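Long-range contacts in aminotransferase (Bacillus subtilis, PDB 6L1O), which catalyses a pyridoxal-phosphate-dependent transamination and belongs to the pathway that makes the dipeptide antibiotic bacilysin: residues 66-70 with 266-271; 125-129 with 177-181; 153-157 with 171-175. Numbering follows the deposited sequence.

Contact 1 (66-70 with 266-271); sequences YGPFR and DHVFVG. With TYR (tyrosine), chain C; PMP (4'-deoxy-4'-aminopyridoxal-5'-phosphate), chain D.
Two irregular loops meet here, closest at F69 and V270, whose CA atoms lie 4.3 Å apart. The backbones are linked by a weak hydrogen bond from G271 N to F69 O (3.1 Å). G271 has positive phi, and a CB would clash with P68 O. One water bridges G67 N and V270 O; another bridges D266 OD1 and, weakly, F69 O.

Charge is paired at the far end: R70 and D266 form a salt bridge, with R70 NH2 2.7 Å from D266 OD2 and R70 NE 3.2 Å from D266 OD1.

Apolar packing centres on V270 (chi1 t), whose CG1 sits 3.8 Å from Y66 CD1 and 3.7 Å from F69 CD1; both aromatic residues have chi1 m. The three line the pocket of the bound tyrosine: F69 CZ is 3.3 Å from TYR OH, Y66 CE2 3.4 Å from TYR CB, V270 CG2 3.5 Å from TYR CE2. Y66 OH donates to PMP O2P (2.6 Å), while G103, K104, Y128, Y209, S236 and S238 of the second subunit also hold PMP: an aminotransferase active site shared across the dimer interface.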
loop_
_atom_site.group_PDB
_atom_site.type_symbol
_atom_site.label_atom_id
_atom_site.label_comp_id
_atom_site.label_asym_id
_atom_site.label_seq_id
_atom_site.Cartn_x
_atom_site.Cartn_y
_atom_site.Cartn_z
ATOM N N TYR B 66 12.414 -5.444 9.826
ATOM C CA TYR B 66 11.196 -6.064 9.335
ATOM C C TYR B 66 10.351 -6.589 10.468
ATOM O O TYR B 66 10.847 -7.175 11.401
ATOM C CB TYR B 66 11.492 -7.208 8.328
ATOM C CG TYR B 66 12.027 -6.781 6.987
ATOM C CD1 TYR B 66 11.207 -6.043 6.074
ATOM C CD2 TYR B 66 13.329 -7.065 6.598
ATOM C CE1 TYR B 66 11.698 -5.666 4.833
ATOM C CE2 TYR B 66 13.812 -6.676 5.357
ATOM C CZ TYR B 66 12.977 -5.977 4.466
ATOM O OH TYR B 66 13.467 -5.572 3.259
ATOM N N GLY B 67 9.047 -6.383 10.365
ATOM C CA GLY B 67 8.099 -6.887 11.326
ATOM C C GLY B 67 7.280 -8.005 10.716
ATOM O O GLY B 67 7.524 -8.404 9.594
ATOM N N PRO B 68 6.284 -8.503 11.469
ATOM C CA PRO B 68 5.365 -9.548 10.988
ATOM C C PRO B 68 4.602 -9.060 9.761
ATOM O O PRO B 68 4.121 -7.915 9.787
ATOM C CB PRO B 68 4.373 -9.737 12.179
ATOM C CG PRO B 68 4.979 -9.053 13.338
ATOM C CD PRO B 68 5.930 -8.002 12.803
ATOM N N PHE B 69 4.449 -9.930 8.739
ATOM C CA PHE B 69 3.769 -9.607 7.514
ATOM C C PHE B 69 2.359 -9.056 7.794
ATOM O O PHE B 69 1.879 -8.223 7.085
ATOM C CB PHE B 69 3.628 -10.838 6.594
ATOM C CG PHE B 69 4.854 -11.181 5.807
ATOM C CD1 PHE B 69 6.130 -10.805 6.229
ATOM C CD2 PHE B 69 4.747 -11.975 4.659
ATOM C CE1 PHE B 69 7.254 -11.144 5.489
ATOM C CE2 PHE B 69 5.873 -12.326 3.929
ATOM C CZ PHE B 69 7.122 -11.904 4.356
ATOM N N ARG B 70 1.706 -9.566 8.809
ATOM C CA ARG B 70 0.294 -9.292 8.997
ATOM C C ARG B 70 0.031 -8.256 10.083
ATOM O O ARG B 70 -1.134 -8.028 10.461
ATOM C CB ARG B 70 -0.420 -10.610 9.270
ATOM C CG ARG B 70 -0.095 -11.626 8.138
ATOM C CD ARG B 70 -0.823 -12.905 8.285
ATOM N NE ARG B 70 -0.704 -13.700 7.058
ATOM C CZ ARG B 70 -1.262 -14.899 6.932
ATOM N NH1 ARG B 70 -1.953 -15.393 7.961
ATOM N NH2 ARG B 70 -1.157 -15.576 5.799
ATOM N N ASP B 266 0.412 -10.943 1.874
ATOM C CA ASP B 266 1.687 -11.562 2.110
ATOM C C ASP B 266 2.596 -11.418 0.880
ATOM O O ASP B 266 3.834 -11.450 1.011
ATOM C CB ASP B 266 1.524 -13.077 2.466
ATOM C CG ASP B 266 1.106 -13.339 3.886
ATOM O OD1 ASP B 266 1.143 -12.434 4.770
ATOM O OD2 ASP B 266 0.715 -14.512 4.139
ATOM N N HIS B 267 1.984 -11.302 -0.296
ATOM C CA HIS B 267 2.739 -11.140 -1.555
ATOM C C HIS B 267 3.123 -9.717 -1.902
ATOM O O HIS B 267 3.898 -9.508 -2.848
ATOM C CB HIS B 267 1.930 -11.761 -2.706
ATOM C CG HIS B 267 1.904 -13.269 -2.644
ATOM N ND1 HIS B 267 2.785 -14.059 -3.351
ATOM C CD2 HIS B 267 1.160 -14.117 -1.898
ATOM C CE1 HIS B 267 2.538 -15.333 -3.082
ATOM N NE2 HIS B 267 1.578 -15.392 -2.176
ATOM N N VAL B 268 2.531 -8.729 -1.209
ATOM C CA VAL B 268 2.695 -7.325 -1.592
ATOM C C VAL B 268 3.351 -6.462 -0.487
ATOM O O VAL B 268 4.106 -5.487 -0.780
ATOM C CB VAL B 268 1.338 -6.729 -2.001
ATOM C CG1 VAL B 268 1.493 -5.268 -2.409
ATOM C CG2 VAL B 268 0.710 -7.513 -3.126
ATOM N N PHE B 269 3.113 -6.846 0.768
ATOM C CA PHE B 269 3.514 -6.046 1.955
ATOM C C PHE B 269 4.340 -6.799 2.976
ATOM O O PHE B 269 4.399 -8.003 2.962
ATOM C CB PHE B 269 2.272 -5.508 2.627
ATOM C CG PHE B 269 1.462 -4.630 1.740
ATOM C CD1 PHE B 269 1.997 -3.490 1.178
ATOM C CD2 PHE B 269 0.181 -4.964 1.448
ATOM C CE1 PHE B 269 1.214 -2.683 0.333
ATOM C CE2 PHE B 269 -0.604 -4.164 0.618
ATOM C CZ PHE B 269 -0.085 -3.032 0.065
ATOM N N VAL B 270 5.037 -6.058 3.814
ATOM C CA VAL B 270 5.582 -6.614 5.027
ATOM C C VAL B 270 5.068 -5.734 6.174
ATOM O O VAL B 270 5.811 -4.928 6.776
ATOM C CB VAL B 270 7.124 -6.636 5.046
ATOM C CG1 VAL B 270 7.630 -7.436 6.252
ATOM C CG2 VAL B 270 7.730 -7.226 3.768
ATOM N N GLY B 271 3.804 -5.886 6.472
ATOM C CA GLY B 271 3.176 -5.061 7.513
ATOM C C GLY B 271 3.256 -3.583 7.213
ATOM O O GLY B 271 3.163 -3.149 6.071
HETATM C CA TYR C . 15.344 -9.536 2.172
HETATM C C TYR C . 15.455 -10.985 1.814
HETATM O O TYR C . 15.538 -11.265 0.598
HETATM C CB TYR C . 14.101 -9.176 3.010
HETATM C CG TYR C . 12.689 -9.649 2.618
HETATM C CD1 TYR C . 12.405 -10.941 2.225
HETATM C CD2 TYR C . 11.629 -8.770 2.695
HETATM C CE1 TYR C . 11.113 -11.334 1.914
HETATM C CE2 TYR C . 10.357 -9.160 2.397
HETATM C CZ TYR C . 10.094 -10.434 2.005
HETATM O OH TYR C . 8.817 -10.740 1.722
HETATM O OXT TYR C . 15.510 -11.736 2.779
HETATM N N1 PMP D . 14.290 -6.570 -4.120
HETATM C C2 PMP D . 15.307 -7.286 -3.699
HETATM C C2A PMP D . 16.307 -7.845 -4.651
HETATM C C3 PMP D . 15.470 -7.514 -2.245
HETATM O O3 PMP D . 16.435 -8.185 -1.651
HETATM C C4 PMP D . 14.431 -6.931 -1.411
HETATM C C4A PMP D . 14.547 -7.112 0.047
HETATM N N4A PMP D . 14.043 -8.403 0.163
HETATM C C5 PMP D . 13.332 -6.201 -2.011
HETATM C C6 PMP D . 13.357 -6.060 -3.374
HETATM C C5A PMP D . 12.232 -5.618 -1.142
HETATM O O4P PMP D . 12.630 -4.762 -0.133
HETATM P P PMP D . 11.695 -3.726 0.578
HETATM O O1P PMP D . 10.359 -4.061 0.283
HETATM O O2P PMP D . 12.049 -3.891 1.920
HETATM O O3P PMP D . 12.087 -2.468 0.065
HETATM O O HOH W 1 7.903 -4.691 8.301
HETATM O O HOH W 2 0.093 -9.905 5.071
#

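Contact 2 (125-129 with 177-181); sequences NPGYP and NNPTG. With PLP (pyridoxal-5'-phosphate), chain E.
Side chains rather than backbone hydrogen bonds bring these two loops together. Their nearest CA atoms, those of Y128 and N178, are 6.3 Å apart. Each loop contains a cis proline: the peptide bonds before P126 and P179 are both cis. The two rings, each with C-gamma endo pucker, meet with P126 CB 4.0 Å from P179 CD, while P126 CG lies 4.0 Å from the methyl T180 CG2.

T180 is held in the p rotamer with its hydroxyl turned back to N177. N177 (chi1 t, chi2 -98°) uses OD1 to accept from T180 OG1 at 2.7 Å and from T180 N at 3.0 Å, the latter an Asx motif; a backbone bond from G181 N to N177 O (2.9 Å) closes the same turn. G181, at phi 87°, would have a CB jammed against the preceding carbonyl.

Both loops follow parallel strands of the central sheet, 120-125 and 168-174, and form part of the cofactor pocket of this PLP-dependent aminotransferase. Y128 (chi1 t, chi2 53°) lays one ring face over the PLP methyl C2A, with CG 3.5 Å from that carbon. N178, chi1 t with chi2 near 0°, extends its amide so that ND2 donates to PLP O3 at 2.8 Å; the same ND2 is 3.6 Å from Y128 CD1, approaching the ring obliquely. The other end of the N178 amide, OD1, is hydrogen-bonded to R367 NH1. Y131 meets the Y128 ring edge-to-face, and W327 of strand 325-329 packs on P179 and T180.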
loop_
_atom_site.group_PDB
_atom_site.type_symbol
_atom_site.label_atom_id
_atom_site.label_comp_id
_atom_site.label_asym_id
_atom_site.label_seq_id
_atom_site.Cartn_x
_atom_site.Cartn_y
_atom_site.Cartn_z
ATOM N N ASN B 125 -26.107 3.851 -5.403
ATOM C CA ASN B 125 -26.157 5.072 -6.223
ATOM C C ASN B 125 -27.173 5.975 -5.501
ATOM O O ASN B 125 -28.378 5.688 -5.502
ATOM C CB ASN B 125 -26.545 4.736 -7.669
ATOM C CG ASN B 125 -26.681 5.932 -8.562
ATOM O OD1 ASN B 125 -26.439 7.065 -8.187
ATOM N ND2 ASN B 125 -27.107 5.687 -9.788
ATOM N N PRO B 126 -26.699 7.043 -4.854
ATOM C CA PRO B 126 -25.294 7.537 -4.853
ATOM C C PRO B 126 -24.364 6.737 -3.995
ATOM O O PRO B 126 -24.796 6.061 -3.099
ATOM C CB PRO B 126 -25.414 8.980 -4.346
ATOM C CG PRO B 126 -26.694 9.045 -3.653
ATOM C CD PRO B 126 -27.617 8.033 -4.257
ATOM N N GLY B 127 -23.060 6.852 -4.274
ATOM C CA GLY B 127 -22.065 6.095 -3.537
ATOM C C GLY B 127 -20.658 6.680 -3.747
ATOM O O GLY B 127 -20.357 7.318 -4.752
ATOM N N TYR B 128 -19.815 6.425 -2.775
ATOM C CA TYR B 128 -18.391 6.758 -2.860
ATOM C C TYR B 128 -17.789 6.292 -4.216
ATOM O O TYR B 128 -17.732 5.092 -4.484
ATOM C CB TYR B 128 -17.712 6.067 -1.732
ATOM C CG TYR B 128 -16.323 6.450 -1.400
ATOM C CD1 TYR B 128 -15.985 7.795 -1.176
ATOM C CD2 TYR B 128 -15.346 5.477 -1.183
ATOM C CE1 TYR B 128 -14.704 8.160 -0.829
ATOM C CE2 TYR B 128 -14.049 5.832 -0.789
ATOM C CZ TYR B 128 -13.755 7.159 -0.588
ATOM O OH TYR B 128 -12.497 7.536 -0.218
ATOM N N PRO B 129 -17.324 7.234 -5.053
ATOM C CA PRO B 129 -16.823 6.877 -6.398
ATOM C C PRO B 129 -15.617 5.913 -6.379
ATOM O O PRO B 129 -15.348 5.227 -7.353
ATOM C CB PRO B 129 -16.426 8.230 -7.015
ATOM C CG PRO B 129 -16.439 9.199 -5.924
ATOM C CD PRO B 129 -17.344 8.686 -4.845
ATOM N N ASN B 177 -23.627 7.506 5.841
ATOM C CA ASN B 177 -23.391 7.499 4.380
ATOM C C ASN B 177 -22.758 8.761 3.778
ATOM O O ASN B 177 -23.119 9.881 4.090
ATOM C CB ASN B 177 -24.725 7.251 3.695
ATOM C CG ASN B 177 -24.635 7.178 2.203
ATOM O OD1 ASN B 177 -24.906 8.145 1.509
ATOM N ND2 ASN B 177 -24.203 6.067 1.702
ATOM N N ASN B 178 -21.803 8.532 2.908
ATOM C CA ASN B 178 -21.188 9.533 2.063
ATOM C C ASN B 178 -21.798 9.291 0.683
ATOM O O ASN B 178 -21.567 8.275 0.100
ATOM C CB ASN B 178 -19.678 9.326 2.028
ATOM C CG ASN B 178 -18.957 10.296 1.116
ATOM O OD1 ASN B 178 -19.554 11.167 0.474
ATOM N ND2 ASN B 178 -17.635 10.111 1.004
ATOM N N PRO B 179 -22.565 10.250 0.150
ATOM C CA PRO B 179 -22.650 11.641 0.542
ATOM C C PRO B 179 -23.916 12.086 1.263
ATOM O O PRO B 179 -24.025 13.256 1.481
ATOM C CB PRO B 179 -22.583 12.317 -0.819
ATOM C CG PRO B 179 -23.512 11.459 -1.611
ATOM C CD PRO B 179 -23.196 10.051 -1.184
ATOM N N THR B 180 -24.855 11.180 1.598
ATOM C CA THR B 180 -26.181 11.618 1.930
ATOM C C THR B 180 -26.341 12.000 3.385
ATOM O O THR B 180 -27.240 12.721 3.685
ATOM C CB THR B 180 -27.285 10.603 1.601
ATOM O OG1 THR B 180 -27.114 9.404 2.357
ATOM C CG2 THR B 180 -27.380 10.325 0.118
ATOM N N GLY B 181 -25.495 11.490 4.267
ATOM C CA GLY B 181 -25.629 11.717 5.685
ATOM C C GLY B 181 -26.538 10.723 6.345
ATOM O O GLY B 181 -26.738 10.753 7.561
HETATM N N1 PLP E . -15.041 5.350 2.693
HETATM C C2 PLP E . -15.692 6.513 2.512
HETATM C C2A PLP E . -17.096 6.551 1.982
HETATM C C3 PLP E . -15.009 7.769 2.720
HETATM O O3 PLP E . -15.570 8.967 2.517
HETATM C C4 PLP E . -13.689 7.679 3.230
HETATM C C4A PLP E . -12.907 8.960 3.081
HETATM C C5 PLP E . -13.053 6.381 3.415
HETATM C C6 PLP E . -13.804 5.245 3.160
HETATM C C5A PLP E . -11.689 6.224 4.019
HETATM O O4P PLP E . -10.647 6.726 3.303
HETATM P P PLP E . -9.114 6.384 3.762
HETATM O O1P PLP E . -8.480 5.823 2.541
HETATM O O2P PLP E . -9.091 5.485 4.980
HETATM O O3P PLP E . -8.547 7.725 4.137
#

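Contact 3 (153-157 with 171-175); sequences YLPDF and MFLNY. With PLP (pyridoxal-5'-phosphate), chain E.
Segments 153-157 and 171-175, the latter on strand 168-174, run 150° apart end to end without pairing: P155 and L173, nearest in register, keep their CA atoms 8.9 Å apart, and side chains fill the gap. The alternating M171, L173 and Y175 all direct CA-to-CB toward the loop.

Y175 (chi1 m) projects as the boldest bump. Its OH donates to Y153 O (2.7 Å) and lies 3.5 Å from P155 CD. L154 (chi1 m, chi2 t) lays its methyl CD2 over one face of the Y175 ring, 3.9 Å from the centroid, a CH-pi contact. P155 also has its CA-to-CB bond toward the strand, and its CG meets L173 CD2 at 4.0 Å. The F157 ring (chi1 m) fits against M171 and L173: its edge faces L173 CD1, 4.4 Å from F157 CZ, while F157 CE1 is 3.5 Å from M171 SD in an oblique Met-aromatic contact. M171 is extended, chi1 and chi2 both t.

These strand side chains belong to one face of the mainly parallel central sheet of the aminotransferase. Helix 186-199 packs on the same layer through F188 on P155, Y189 on Y175 and A192 on F157 and L173, while M145 of strand 141-146 touches P155, F157, M171 and L173.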
loop_
_atom_site.group_PDB
_atom_site.type_symbol
_atom_site.label_atom_id
_atom_site.label_comp_id
_atom_site.label_asym_id
_atom_site.label_seq_id
_atom_site.Cartn_x
_atom_site.Cartn_y
_atom_site.Cartn_z
ATOM N N TYR B 153 -32.558 6.550 2.056
ATOM C CA TYR B 153 -31.325 6.298 1.377
ATOM C C TYR B 153 -30.751 4.947 1.728
ATOM O O TYR B 153 -29.553 4.738 1.665
ATOM C CB TYR B 153 -30.344 7.449 1.643
ATOM C CG TYR B 153 -30.755 8.764 1.066
ATOM C CD1 TYR B 153 -30.716 8.995 -0.298
ATOM C CD2 TYR B 153 -31.038 9.835 1.892
ATOM C CE1 TYR B 153 -31.010 10.246 -0.828
ATOM C CE2 TYR B 153 -31.351 11.072 1.371
ATOM C CZ TYR B 153 -31.335 11.265 0.010
ATOM O OH TYR B 153 -31.629 12.515 -0.477
ATOM N N LEU B 154 -31.636 3.997 2.085
ATOM C CA LEU B 154 -31.281 2.604 2.222
ATOM C C LEU B 154 -31.748 1.816 0.956
ATOM O O LEU B 154 -32.812 2.092 0.418
ATOM C CB LEU B 154 -31.966 2.052 3.444
ATOM C CG LEU B 154 -31.637 2.691 4.811
ATOM C CD1 LEU B 154 -32.519 2.045 5.894
ATOM C CD2 LEU B 154 -30.155 2.501 5.119
ATOM N N PRO B 155 -30.950 0.854 0.483
ATOM C CA PRO B 155 -31.311 0.159 -0.753
ATOM C C PRO B 155 -32.506 -0.789 -0.464
ATOM O O PRO B 155 -32.661 -1.260 0.662
ATOM C CB PRO B 155 -30.063 -0.662 -1.057
ATOM C CG PRO B 155 -29.502 -0.979 0.290
ATOM C CD PRO B 155 -29.734 0.283 1.080
ATOM N N ASP B 156 -33.350 -0.986 -1.470
ATOM C CA ASP B 156 -34.402 -2.003 -1.438
ATOM C C ASP B 156 -33.872 -3.241 -2.178
ATOM O O ASP B 156 -33.801 -3.263 -3.414
ATOM C CB ASP B 156 -35.673 -1.468 -2.107
ATOM C CG ASP B 156 -36.858 -2.430 -1.974
ATOM O OD1 ASP B 156 -36.664 -3.636 -1.650
ATOM O OD2 ASP B 156 -37.992 -1.950 -2.225
ATOM N N PHE B 157 -33.540 -4.269 -1.426
ATOM C CA PHE B 157 -32.842 -5.453 -1.983
ATOM C C PHE B 157 -33.751 -6.304 -2.883
ATOM O O PHE B 157 -33.266 -7.014 -3.774
ATOM C CB PHE B 157 -32.282 -6.317 -0.870
ATOM C CG PHE B 157 -31.230 -5.622 -0.026
ATOM C CD1 PHE B 157 -30.052 -5.170 -0.610
ATOM C CD2 PHE B 157 -31.419 -5.434 1.313
ATOM C CE1 PHE B 157 -29.077 -4.527 0.141
ATOM C CE2 PHE B 157 -30.452 -4.783 2.096
ATOM C CZ PHE B 157 -29.273 -4.355 1.505
ATOM N N MET B 171 -21.214 -6.972 -2.551
ATOM C CA MET B 171 -21.968 -5.788 -2.367
ATOM C C MET B 171 -21.243 -4.796 -1.420
ATOM O O MET B 171 -20.756 -5.195 -0.405
ATOM C CB MET B 171 -23.315 -6.162 -1.737
ATOM C CG MET B 171 -24.169 -4.917 -1.374
ATOM S SD MET B 171 -25.795 -5.310 -0.725
ATOM C CE MET B 171 -25.509 -6.046 0.804
ATOM N N PHE B 172 -21.296 -3.521 -1.756
ATOM C CA PHE B 172 -20.887 -2.418 -0.851
ATOM C C PHE B 172 -22.050 -1.728 -0.189
ATOM O O PHE B 172 -23.049 -1.388 -0.842
ATOM C CB PHE B 172 -20.094 -1.357 -1.643
ATOM C CG PHE B 172 -18.718 -1.800 -2.036
ATOM C CD1 PHE B 172 -17.777 -2.109 -1.066
ATOM C CD2 PHE B 172 -18.355 -1.847 -3.363
ATOM C CE1 PHE B 172 -16.487 -2.533 -1.426
ATOM C CE2 PHE B 172 -17.071 -2.225 -3.734
ATOM C CZ PHE B 172 -16.142 -2.549 -2.772
ATOM N N LEU B 173 -21.922 -1.458 1.108
ATOM C CA LEU B 173 -22.810 -0.584 1.790
ATOM C C LEU B 173 -21.964 0.408 2.635
ATOM O O LEU B 173 -20.884 0.070 3.060
ATOM C CB LEU B 173 -23.745 -1.400 2.697
ATOM C CG LEU B 173 -24.650 -2.434 2.019
ATOM C CD1 LEU B 173 -25.273 -3.326 3.094
ATOM C CD2 LEU B 173 -25.684 -1.747 1.189
ATOM N N ASN B 174 -22.492 1.589 2.895
ATOM C CA ASN B 174 -21.775 2.631 3.586
ATOM C C ASN B 174 -22.687 3.462 4.484
ATOM O O ASN B 174 -23.355 4.368 3.998
ATOM C CB ASN B 174 -21.095 3.505 2.533
ATOM C CG ASN B 174 -20.440 4.728 3.087
ATOM O OD1 ASN B 174 -20.557 5.792 2.527
ATOM N ND2 ASN B 174 -19.749 4.590 4.202
ATOM N N TYR B 175 -22.716 3.170 5.772
ATOM C CA TYR B 175 -23.508 3.949 6.763
ATOM C C TYR B 175 -22.740 4.159 8.054
ATOM O O TYR B 175 -22.163 3.222 8.587
ATOM C CB TYR B 175 -24.913 3.339 7.014
ATOM C CG TYR B 175 -25.707 3.209 5.709
ATOM C CD1 TYR B 175 -26.442 4.270 5.215
ATOM C CD2 TYR B 175 -25.629 2.068 4.942
ATOM C CE1 TYR B 175 -27.089 4.176 4.038
ATOM C CE2 TYR B 175 -26.278 1.979 3.731
ATOM C CZ TYR B 175 -26.997 3.031 3.275
ATOM O OH TYR B 175 -27.629 2.953 2.048
HETATM N N1 PLP E . -15.041 5.350 2.693
HETATM C C2 PLP E . -15.692 6.513 2.512
HETATM C C2A PLP E . -17.096 6.551 1.982
HETATM C C3 PLP E . -15.009 7.769 2.720
HETATM O O3 PLP E . -15.570 8.967 2.517
HETATM C C4 PLP E . -13.689 7.679 3.230
HETATM C C4A PLP E . -12.907 8.960 3.081
HETATM C C5 PLP E . -13.053 6.381 3.415
HETATM C C6 PLP E . -13.804 5.245 3.160
HETATM C C5A PLP E . -11.689 6.224 4.019
HETATM O O4P PLP E . -10.647 6.726 3.303
HETATM P P PLP E . -9.114 6.384 3.762
HETATM O O1P PLP E . -8.480 5.823 2.541
HETATM O O2P PLP E . -9.091 5.485 4.980
HETATM O O3P PLP E . -8.547 7.725 4.137
#

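How the contacts relate
Contacts 2 and 3 are close neighbours, their centres 10 Å apart, and they touch where T180 CG2 packs 3.6 Å from Y153 CD1. Both also reach the same PLP: N178 and Y128 from contact 2, N174 from the strand of contact 3. N174 joins the two directly, since its OD1 accepts from N178 N and its O from N177 ND2. Contact 1 stands well apart, with centres 32 Å from contact 2 and 33 Å from contact 3 and nearest atoms about 16 Å away in each case. It serves the other active site of the dimer, where its Y66 binds PMP; reciprocally, Y66 of the second subunit bonds to the PLP beside contacts 2 and 3.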